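PDB 3O0Y: lipoprotein from Colwellia psychrerythraea, which is of unknown function but belongs to a family grouped with the MA clan of metallopeptidases and is probably a membrane-anchored lipoprotein. Local coordinates for residues 71-76 / 182-187; 380-385 / 444-449; 415-420 / 430-435. All blocks are in the same frame, centred on the assembly; numbering follows the deposited sequence.

Overall arrangement
The three contacts lie in one largely helical chain. Interaction 1 comes first and joins the start of helix 73-92 to helix 174-190. Interactions 2 and 3 follow on the other side of the chain's centre; their centres are about 38 and 37 Å from that of interaction 1. They are close neighbours, with centres about 16 Å apart and nearest atoms about 4 Å apart. Both segments of interaction 3 fall between those of interaction 2 in sequence. Consecutive helices 432-439 and 444-452 are thereby packed on the central strand 416-419 and on the loop leading into strand 387-390, respectively. His438 and His444 lie on these helices, consistent with a metallopeptidase-like centre.

Interaction 1. Residues 71-76 / 182-187; sequences YSPENE and IEKQTA
The carboxylate of Glu183 turns one face to the ring of Pro73. Pro73 CD lies over that face, 3.4 Å from Glu183 OE2. Glu183 OE1 is on the other branch, 3.7 Å from Ser72 CB. The side chains of Pro73 and Glu183 cross obliquely. The Tyr71 ring leads away from segment 182-187 and meets Leu177 and Ile181, earlier on the same helix; its OH bonds to Glu69. Next along the proline ring, Pro73 CG meets Ala187 CB at 3.8 Å, an apolar contact one helical turn beyond Glu183. The proline thus rests against both residues on one side of helix 174-190.

Ser72 is the N-cap of helix 73-92. Its OG accepts a bond from Asn75 N at 2.9 Å, with an N-H...O angle of 163°. A water takes the Glu74 N-H and donates to Glu183 OE2, 2.9 Å away. The glutamate is therefore tied to the first turn, where a negative charge would probably be stabilised by the helix end.

Lys184 runs past the cap. Its CB sits 3.2 Å from Tyr71 O, and its CG, anti to the backbone N (chi1 -166°), stays near the same oxygen. Further out the chain crosses that of Glu76 at about a right angle, with CE 4.0 Å from Glu76 CB. The ammonium bonds to Asp188, Asn123 and Gly125. An alanine here would probably leave Asp188 without this salt-bridge mate and open a gap beside Pro73 and Glu76. Glu76 sends its own carboxylate to Arg46 and Arg80.

Interaction 2. Residues 380-385 / 444-449; sequences TTPSYQ and HHWQIA
Thr380 O lies 3.4 Å from CZ2 of Trp446. Thr380 belongs to the loop between helix 353-373 and strand 387-390, which packs on helix 444-452. The helix follows the His438-Glu439 pair and opens with His444, which meets His438 and Glu471. The grouping recalls the zinc sites of the MA clan, although the spacing from His438 to His444 is longer than in HExxH; a metal role would be inference. The contact uses the next two residues, His445 and Trp446, together with Ala449 one turn on.

A water also joins Thr380 to the indole. It donates to Thr380 O at 2.8 Å and accepts from Trp446 NE1 at 3.0 Å. Thr381 comes next, with OG1 and CG2 both near CH2 of the indole.

Pro382 makes the main apolar contact. Its CD stands 3.4 Å from the centroid of the six-membered ring of Trp446, only 5° off the ring normal, a CH-pi contact over the face. Trp446 CG, anti to its backbone N (chi1 -163°), leads from CB toward the loop, and the indole reaches the proline. Pro382 CB meets Ala449 CB at 3.6 Å, so the proline fits in the corner between the indole and Ala449.

Tyr384 returns to the helix. Its CD2 lies 3.7 Å from Ala449 CB, while its OH bonds to Val409 O. Ala449 CB also sits over one face of the His445 ring. Tyr404 OH bonds to His445 ND1, so both imidazole nitrogens are engaged and the ring's rotation is fixed. The second bond is His445 NE2 to Tyr384 O, 2.9 Å long with an N-H...O angle of 158°; the carbonyl oxygen is in the imidazole plane, but NE2 stands above the carbonyl plane.

Interaction 3. Residues 415-420 / 430-435; sequences GIYWIN and FGLKTL
Tyr417 OH reaches the side chain of Leu435 and lies 3.6 Å from its CG and 3.7 Å from its CD2. This is the tight part of the contact. Ile419 completes it, with CD1 3.7 Å from the same Leu435 CD2. That methyl is therefore touched by both strand side chains. CB of Leu435 points to the strand, and CG, anti to the backbone N (chi1 180°), comes up to Tyr417 OH.

Tyr417 and Ile419 are alternate residues of strand 416-419, the middle strand of a mixed three-stranded sheet. Both project toward helix 432-439. Between them, Trp418 goes to the opposite side and bonds to Thr405. The contact thus packs one face of the small sheet on the first turn of the helix that later carries His438 and Glu439.

The rest is looser. Leu432 touches the strand only through CD1, which is 3.9 Å from Tyr417 OH and 4.2 Å from Ile419 CD1. No backbone meets backbone; the nearest CA atoms, those of Ile419 and Leu435, are 9.3 Å apart. Helix 353-373 packs in from beside, with Ile363 on Tyr417 and Leu432, and Leu360 on Ile419. Leu435 is partly exposed, and a sulfate ion, probably from the crystallisation liquor, lies about 6 Å from its side chain.

No hydrogen bond joins the two segments. The buried phenol ends among leucine carbons, yet it bonds to Thr436 OG1, which is also bonded to Leu432 O. The polar tip is thus satisfied by the helix itself, and a largely apolar contact gains one directional tie.

Interaction 1. Residues 71-76 / 182-187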
loop_
_atom_site.group_PDB
_atom_site.type_symbol
_atom_site.label_atom_id
_atom_site.label_comp_id
_atom_site.label_asym_id
_atom_site.label_seq_id
_atom_site.Cartn_x
_atom_site.Cartn_y
_atom_site.Cartn_z
ATOM N N TYR A 71 3.491 -21.068 1.483
ATOM C CA TYR A 71 4.714 -20.274 1.507
ATOM C C TYR A 71 5.955 -21.106 1.780
ATOM O O TYR A 71 6.944 -20.568 2.236
ATOM C CB TYR A 71 4.600 -19.154 2.575
ATOM C CG TYR A 71 3.643 -18.098 2.117
ATOM C CD1 TYR A 71 4.053 -17.143 1.244
ATOM C CD2 TYR A 71 2.296 -18.163 2.448
ATOM C CE1 TYR A 71 3.161 -16.160 0.768
ATOM C CE2 TYR A 71 1.416 -17.273 1.962
ATOM C CZ TYR A 71 1.846 -16.253 1.114
ATOM O OH TYR A 71 0.947 -15.350 0.620
ATOM N N SER A 72 5.964 -22.404 1.442
ATOM C CA SER A 72 7.159 -23.234 1.725
ATOM C C SER A 72 8.354 -22.730 0.885
ATOM O O SER A 72 8.158 -22.099 -0.127
ATOM C CB SER A 72 6.893 -24.693 1.360
ATOM O OG SER A 72 7.021 -24.971 -0.024
ATOM N N PRO A 73 9.584 -23.112 1.249
ATOM C CA PRO A 73 10.724 -22.838 0.352
ATOM C C PRO A 73 10.513 -23.272 -1.092
ATOM O O PRO A 73 10.833 -22.522 -2.004
ATOM C CB PRO A 73 11.875 -23.645 1.016
ATOM C CG PRO A 73 11.549 -23.522 2.428
ATOM C CD PRO A 73 10.043 -23.699 2.511
ATOM N N GLU A 74 9.904 -24.431 -1.329
ATOM C CA GLU A 74 9.726 -24.892 -2.666
ATOM C C GLU A 74 8.624 -24.091 -3.363
ATOM O O GLU A 74 8.783 -23.779 -4.529
ATOM C CB GLU A 74 9.404 -26.374 -2.710
ATOM C CG GLU A 74 9.365 -26.943 -4.144
ATOM C CD GLU A 74 10.734 -26.961 -4.878
ATOM O OE1 GLU A 74 11.839 -26.907 -4.249
ATOM O OE2 GLU A 74 10.698 -27.065 -6.133
ATOM N N ASN A 75 7.569 -23.715 -2.632
ATOM C CA ASN A 75 6.503 -22.888 -3.221
ATOM C C ASN A 75 7.091 -21.561 -3.743
ATOM O O ASN A 75 6.838 -21.151 -4.871
ATOM C CB ASN A 75 5.429 -22.575 -2.189
ATOM C CG ASN A 75 4.592 -23.806 -1.781
ATOM O OD1 ASN A 75 4.383 -24.739 -2.583
ATOM N ND2 ASN A 75 4.183 -23.852 -0.554
ATOM N N GLU A 76 7.895 -20.918 -2.903
ATOM C CA GLU A 76 8.458 -19.623 -3.224
ATOM C C GLU A 76 9.469 -19.726 -4.345
ATOM O O GLU A 76 9.502 -18.889 -5.269
ATOM C CB GLU A 76 9.087 -18.976 -2.011
ATOM C CG GLU A 76 8.050 -18.378 -1.063
ATOM C CD GLU A 76 7.367 -17.116 -1.680
ATOM O OE1 GLU A 76 8.070 -16.116 -2.024
ATOM O OE2 GLU A 76 6.140 -17.104 -1.751
ATOM N N ILE A 182 6.224 -21.209 8.771
ATOM C CA ILE A 182 7.318 -21.565 9.663
ATOM C C ILE A 182 8.461 -22.172 8.933
ATOM O O ILE A 182 9.625 -21.830 9.206
ATOM C CB ILE A 182 6.814 -22.529 10.803
ATOM C CG1 ILE A 182 5.856 -21.750 11.719
ATOM C CG2 ILE A 182 8.015 -23.137 11.546
ATOM C CD1 ILE A 182 4.877 -22.656 12.609
ATOM N N GLU A 183 8.176 -23.046 7.983
ATOM C CA GLU A 183 9.254 -23.643 7.187
ATOM C C GLU A 183 10.088 -22.594 6.471
ATOM O O GLU A 183 11.316 -22.739 6.412
ATOM C CB GLU A 183 8.685 -24.622 6.163
ATOM C CG GLU A 183 9.641 -25.614 5.614
ATOM C CD GLU A 183 9.004 -26.439 4.495
ATOM O OE1 GLU A 183 7.721 -26.522 4.445
ATOM O OE2 GLU A 183 9.816 -26.937 3.648
ATOM N N LYS A 184 9.433 -21.574 5.890
ATOM C CA LYS A 184 10.166 -20.490 5.191
ATOM C C LYS A 184 10.933 -19.588 6.168
ATOM O O LYS A 184 12.089 -19.264 5.945
ATOM C CB LYS A 184 9.194 -19.622 4.347
ATOM C CG LYS A 184 9.885 -18.720 3.358
ATOM C CD LYS A 184 10.857 -19.430 2.411
ATOM C CE LYS A 184 11.341 -18.500 1.297
ATOM N NZ LYS A 184 11.999 -17.256 1.743
ATOM N N GLN A 185 10.332 -19.228 7.296
ATOM C CA GLN A 185 11.013 -18.383 8.303
ATOM C C GLN A 185 12.291 -19.114 8.825
ATOM O O GLN A 185 13.360 -18.507 8.992
ATOM C CB GLN A 185 10.081 -18.202 9.452
ATOM C CG GLN A 185 10.555 -17.184 10.534
ATOM C CD GLN A 185 9.617 -17.138 11.730
ATOM O OE1 GLN A 185 9.361 -18.175 12.368
ATOM N NE2 GLN A 185 9.171 -15.939 12.092
ATOM N N THR A 186 12.136 -20.428 8.959
ATOM C CA THR A 186 13.263 -21.272 9.422
ATOM C C THR A 186 14.355 -21.359 8.384
ATOM O O THR A 186 15.539 -21.213 8.744
ATOM C CB THR A 186 12.784 -22.690 9.828
ATOM O OG1 THR A 186 11.974 -22.562 10.991
ATOM C CG2 THR A 186 13.948 -23.610 10.180
ATOM N N ALA A 187 13.970 -21.560 7.117
ATOM C CA ALA A 187 14.929 -21.572 5.985
ATOM C C ALA A 187 15.695 -20.256 5.939
ATOM O O ALA A 187 16.874 -20.232 5.687
ATOM C CB ALA A 187 14.210 -21.847 4.606
HETATM O O HOH W 1 9.893 -26.683 0.788
#

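Interaction 2. Residues 380-385 / 444-449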
loop_
_atom_site.group_PDB
_atom_site.type_symbol
_atom_site.label_atom_id
_atom_site.label_comp_id
_atom_site.label_asym_id
_atom_site.label_seq_id
_atom_site.Cartn_x
_atom_site.Cartn_y
_atom_site.Cartn_z
ATOM N N THR A 380 -11.389 13.060 -17.562
ATOM C CA THR A 380 -11.849 11.665 -17.720
ATOM C C THR A 380 -12.229 11.130 -16.326
ATOM O O THR A 380 -11.399 10.970 -15.428
ATOM C CB THR A 380 -10.756 10.807 -18.338
ATOM O OG1 THR A 380 -10.442 11.329 -19.643
ATOM C CG2 THR A 380 -11.286 9.393 -18.512
ATOM N N THR A 381 -13.507 10.850 -16.131
ATOM C CA THR A 381 -14.036 10.336 -14.854
ATOM C C THR A 381 -13.996 8.827 -14.858
ATOM O O THR A 381 -14.511 8.188 -15.787
ATOM C CB THR A 381 -15.488 10.795 -14.614
ATOM O OG1 THR A 381 -15.504 12.224 -14.604
ATOM C CG2 THR A 381 -16.019 10.250 -13.295
ATOM N N PRO A 382 -13.415 8.252 -13.823
ATOM C CA PRO A 382 -13.353 6.793 -13.794
ATOM C C PRO A 382 -14.737 6.195 -13.511
ATOM O O PRO A 382 -15.608 6.893 -13.004
ATOM C CB PRO A 382 -12.435 6.495 -12.650
ATOM C CG PRO A 382 -12.425 7.711 -11.815
ATOM C CD PRO A 382 -12.690 8.865 -12.689
ATOM N N SER A 383 -14.939 4.923 -13.852
ATOM C CA SER A 383 -16.259 4.287 -13.739
ATOM C C SER A 383 -16.606 3.740 -12.316
ATOM O O SER A 383 -17.624 3.034 -12.162
ATOM C CB SER A 383 -16.357 3.109 -14.701
ATOM O OG SER A 383 -15.492 2.059 -14.263
ATOM N N TYR A 384 -15.816 4.094 -11.302
ATOM C CA TYR A 384 -15.965 3.640 -9.939
ATOM C C TYR A 384 -16.099 4.841 -9.005
ATOM O O TYR A 384 -15.444 5.834 -9.238
ATOM C CB TYR A 384 -14.748 2.848 -9.474
ATOM C CG TYR A 384 -14.366 1.707 -10.335
ATOM C CD1 TYR A 384 -14.688 0.382 -9.971
ATOM C CD2 TYR A 384 -13.519 1.885 -11.423
ATOM C CE1 TYR A 384 -14.263 -0.672 -10.753
ATOM C CE2 TYR A 384 -13.096 0.797 -12.214
ATOM C CZ TYR A 384 -13.500 -0.468 -11.857
ATOM O OH TYR A 384 -13.066 -1.553 -12.566
ATOM N N GLN A 385 -17.062 4.775 -8.081
ATOM C CA GLN A 385 -17.280 5.876 -7.156
ATOM C C GLN A 385 -16.727 5.457 -5.810
ATOM O O GLN A 385 -17.094 4.415 -5.313
ATOM C CB GLN A 385 -18.771 6.191 -7.000
ATOM C CG GLN A 385 -19.304 7.087 -8.108
ATOM C CD GLN A 385 -20.371 8.101 -7.598
ATOM O OE1 GLN A 385 -21.051 7.891 -6.551
ATOM N NE2 GLN A 385 -20.519 9.206 -8.341
ATOM N N HIS A 444 -5.457 8.502 -4.629
ATOM C CA HIS A 444 -5.466 7.079 -4.894
ATOM C C HIS A 444 -6.689 6.587 -5.629
ATOM O O HIS A 444 -6.527 5.819 -6.579
ATOM C CB HIS A 444 -5.343 6.272 -3.627
ATOM C CG HIS A 444 -3.974 6.235 -3.007
ATOM N ND1 HIS A 444 -2.802 6.157 -3.752
ATOM C CD2 HIS A 444 -3.604 6.231 -1.706
ATOM C CE1 HIS A 444 -1.776 6.068 -2.907
ATOM N NE2 HIS A 444 -2.231 6.114 -1.668
ATOM N N HIS A 445 -7.892 6.958 -5.221
ATOM C CA HIS A 445 -9.094 6.432 -5.871
ATOM C C HIS A 445 -9.144 6.845 -7.348
ATOM O O HIS A 445 -9.344 6.023 -8.263
ATOM C CB HIS A 445 -10.377 6.862 -5.151
ATOM C CG HIS A 445 -11.602 6.400 -5.892
ATOM N ND1 HIS A 445 -11.948 5.064 -5.920
ATOM C CD2 HIS A 445 -12.427 7.033 -6.773
ATOM C CE1 HIS A 445 -13.001 4.910 -6.730
ATOM N NE2 HIS A 445 -13.303 6.086 -7.284
ATOM N N TRP A 446 -8.921 8.128 -7.626
ATOM C CA TRP A 446 -9.039 8.621 -8.966
ATOM C C TRP A 446 -8.027 7.855 -9.864
ATOM O O TRP A 446 -8.376 7.411 -10.956
ATOM C CB TRP A 446 -8.830 10.129 -9.007
ATOM C CG TRP A 446 -9.326 10.805 -10.264
ATOM C CD1 TRP A 446 -8.563 11.259 -11.309
ATOM C CD2 TRP A 446 -10.660 11.209 -10.538
ATOM N NE1 TRP A 446 -9.346 11.903 -12.210
ATOM C CE2 TRP A 446 -10.637 11.876 -11.781
ATOM C CE3 TRP A 446 -11.872 11.071 -9.852
ATOM C CZ2 TRP A 446 -11.775 12.410 -12.363
ATOM C CZ3 TRP A 446 -12.982 11.604 -10.436
ATOM C CH2 TRP A 446 -12.931 12.316 -11.640
ATOM N N GLN A 447 -6.813 7.703 -9.374
ATOM C CA GLN A 447 -5.728 7.096 -10.158
ATOM C C GLN A 447 -5.957 5.623 -10.344
ATOM O O GLN A 447 -5.985 5.140 -11.506
ATOM C CB GLN A 447 -4.387 7.379 -9.525
ATOM C CG GLN A 447 -3.189 6.763 -10.173
ATOM C CD GLN A 447 -2.942 5.371 -9.694
ATOM O OE1 GLN A 447 -2.594 5.156 -8.546
ATOM N NE2 GLN A 447 -2.965 4.400 -10.659
ATOM N N ILE A 448 -6.207 4.930 -9.239
ATOM C CA ILE A 448 -6.402 3.441 -9.314
ATOM C C ILE A 448 -7.623 3.057 -10.161
ATOM O O ILE A 448 -7.589 2.160 -10.979
ATOM C CB ILE A 448 -6.468 2.863 -7.901
ATOM C CG1 ILE A 448 -5.055 2.845 -7.330
ATOM C CG2 ILE A 448 -7.119 1.443 -7.831
ATOM C CD1 ILE A 448 -4.979 2.600 -5.869
ATOM N N ALA A 449 -8.728 3.743 -9.967
ATOM C CA ALA A 449 -9.903 3.499 -10.734
ATOM C C ALA A 449 -9.727 3.771 -12.226
ATOM O O ALA A 449 -10.133 2.958 -13.089
ATOM C CB ALA A 449 -11.105 4.356 -10.140
HETATM O O HOH W 2 -9.119 12.563 -15.149
#

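Interaction 3. Residues 415-420 / 430-435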
loop_
_atom_site.group_PDB
_atom_site.type_symbol
_atom_site.label_atom_id
_atom_site.label_comp_id
_atom_site.label_asym_id
_atom_site.label_seq_id
_atom_site.Cartn_x
_atom_site.Cartn_y
_atom_site.Cartn_z
ATOM N N GLY A 415 -14.290 1.144 -4.278
ATOM C CA GLY A 415 -13.069 1.593 -3.630
ATOM C C GLY A 415 -13.424 2.309 -2.356
ATOM O O GLY A 415 -14.449 2.998 -2.299
ATOM N N ILE A 416 -12.614 2.123 -1.319
ATOM C CA ILE A 416 -12.917 2.703 -0.001
ATOM C C ILE A 416 -11.757 3.479 0.574
ATOM O O ILE A 416 -10.616 2.996 0.641
ATOM C CB ILE A 416 -13.294 1.561 1.007
ATOM C CG1 ILE A 416 -14.529 0.779 0.456
ATOM C CG2 ILE A 416 -13.579 2.109 2.429
ATOM C CD1 ILE A 416 -14.667 -0.587 1.120
ATOM N N TYR A 417 -12.089 4.679 1.020
ATOM C CA TYR A 417 -11.270 5.521 1.832
ATOM C C TYR A 417 -11.637 5.188 3.265
ATOM O O TYR A 417 -12.723 5.458 3.738
ATOM C CB TYR A 417 -11.503 6.990 1.454
ATOM C CG TYR A 417 -10.989 8.075 2.407
ATOM C CD1 TYR A 417 -9.999 7.868 3.324
ATOM C CD2 TYR A 417 -11.451 9.364 2.246
ATOM C CE1 TYR A 417 -9.546 8.910 4.138
ATOM C CE2 TYR A 417 -11.016 10.388 3.093
ATOM C CZ TYR A 417 -10.051 10.155 4.003
ATOM O OH TYR A 417 -9.592 11.174 4.805
ATOM N N TRP A 418 -10.688 4.532 3.927
ATOM C CA TRP A 418 -10.800 4.202 5.302
ATOM C C TRP A 418 -10.204 5.285 6.193
ATOM O O TRP A 418 -9.071 5.770 5.952
ATOM C CB TRP A 418 -10.065 2.938 5.624
ATOM C CG TRP A 418 -10.572 1.749 4.938
ATOM C CD1 TRP A 418 -10.182 1.339 3.701
ATOM C CD2 TRP A 418 -11.584 0.809 5.381
ATOM N NE1 TRP A 418 -10.856 0.176 3.349
ATOM C CE2 TRP A 418 -11.734 -0.155 4.348
ATOM C CE3 TRP A 418 -12.378 0.708 6.516
ATOM C CZ2 TRP A 418 -12.653 -1.213 4.433
ATOM C CZ3 TRP A 418 -13.309 -0.318 6.618
ATOM C CH2 TRP A 418 -13.422 -1.295 5.569
ATOM N N ILE A 419 -10.968 5.663 7.204
ATOM C CA ILE A 419 -10.518 6.652 8.190
ATOM C C ILE A 419 -10.491 6.085 9.605
ATOM O O ILE A 419 -11.421 5.388 9.997
ATOM C CB ILE A 419 -11.432 7.937 8.078
ATOM C CG1 ILE A 419 -10.903 9.026 8.982
ATOM C CG2 ILE A 419 -12.871 7.604 8.358
ATOM C CD1 ILE A 419 -9.606 9.674 8.514
ATOM N N ASN A 420 -9.422 6.373 10.377
ATOM C CA ASN A 420 -9.313 5.890 11.766
ATOM C C ASN A 420 -9.919 6.885 12.738
ATOM O O ASN A 420 -9.408 8.018 12.855
ATOM C CB ASN A 420 -7.853 5.719 12.117
ATOM C CG ASN A 420 -7.666 4.882 13.318
ATOM O OD1 ASN A 420 -8.382 5.008 14.299
ATOM N ND2 ASN A 420 -6.682 3.986 13.267
ATOM N N PHE A 430 -7.108 20.474 10.702
ATOM C CA PHE A 430 -6.206 21.051 9.652
ATOM C C PHE A 430 -5.464 20.000 8.827
ATOM O O PHE A 430 -4.784 20.339 7.884
ATOM C CB PHE A 430 -5.224 22.040 10.263
ATOM C CG PHE A 430 -4.370 21.501 11.383
ATOM C CD1 PHE A 430 -3.333 20.634 11.132
ATOM C CD2 PHE A 430 -4.564 21.936 12.691
ATOM C CE1 PHE A 430 -2.518 20.179 12.114
ATOM C CE2 PHE A 430 -3.743 21.467 13.739
ATOM C CZ PHE A 430 -2.721 20.616 13.471
ATOM N N GLY A 431 -5.562 18.722 9.220
ATOM C CA GLY A 431 -4.933 17.655 8.449
ATOM C C GLY A 431 -5.847 16.800 7.590
ATOM O O GLY A 431 -5.384 15.960 6.796
ATOM N N LEU A 432 -7.150 17.015 7.723
ATOM C CA LEU A 432 -8.102 16.145 7.065
ATOM C C LEU A 432 -8.281 16.368 5.571
ATOM O O LEU A 432 -8.548 15.404 4.858
ATOM C CB LEU A 432 -9.418 16.207 7.806
ATOM C CG LEU A 432 -10.524 15.242 7.416
ATOM C CD1 LEU A 432 -10.067 13.783 7.597
ATOM C CD2 LEU A 432 -11.841 15.511 8.327
ATOM N N LYS A 433 -8.228 17.609 5.095
ATOM C CA LYS A 433 -8.355 17.840 3.661
ATOM C C LYS A 433 -7.240 17.111 2.933
ATOM O O LYS A 433 -7.503 16.310 2.008
ATOM C CB LYS A 433 -8.313 19.345 3.322
ATOM C CG LYS A 433 -9.608 20.061 3.439
ATOM C CD LYS A 433 -9.398 21.554 2.965
ATOM C CE LYS A 433 -10.610 22.379 3.043
ATOM N NZ LYS A 433 -10.364 23.826 2.772
ATOM N N THR A 434 -5.974 17.283 3.373
ATOM C CA THR A 434 -4.888 16.705 2.590
ATOM C C THR A 434 -4.977 15.185 2.563
ATOM O O THR A 434 -4.722 14.536 1.536
ATOM C CB THR A 434 -3.511 17.242 2.995
ATOM O OG1 THR A 434 -2.635 17.091 1.850
ATOM C CG2 THR A 434 -2.974 16.566 4.286
ATOM N N LEU A 435 -5.369 14.603 3.702
ATOM C CA LEU A 435 -5.531 13.131 3.788
ATOM C C LEU A 435 -6.609 12.690 2.817
ATOM O O LEU A 435 -6.478 11.672 2.123
ATOM C CB LEU A 435 -5.848 12.716 5.182
ATOM C CG LEU A 435 -6.048 11.222 5.395
ATOM C CD1 LEU A 435 -4.667 10.521 5.089
ATOM C CD2 LEU A 435 -6.532 10.956 6.821
#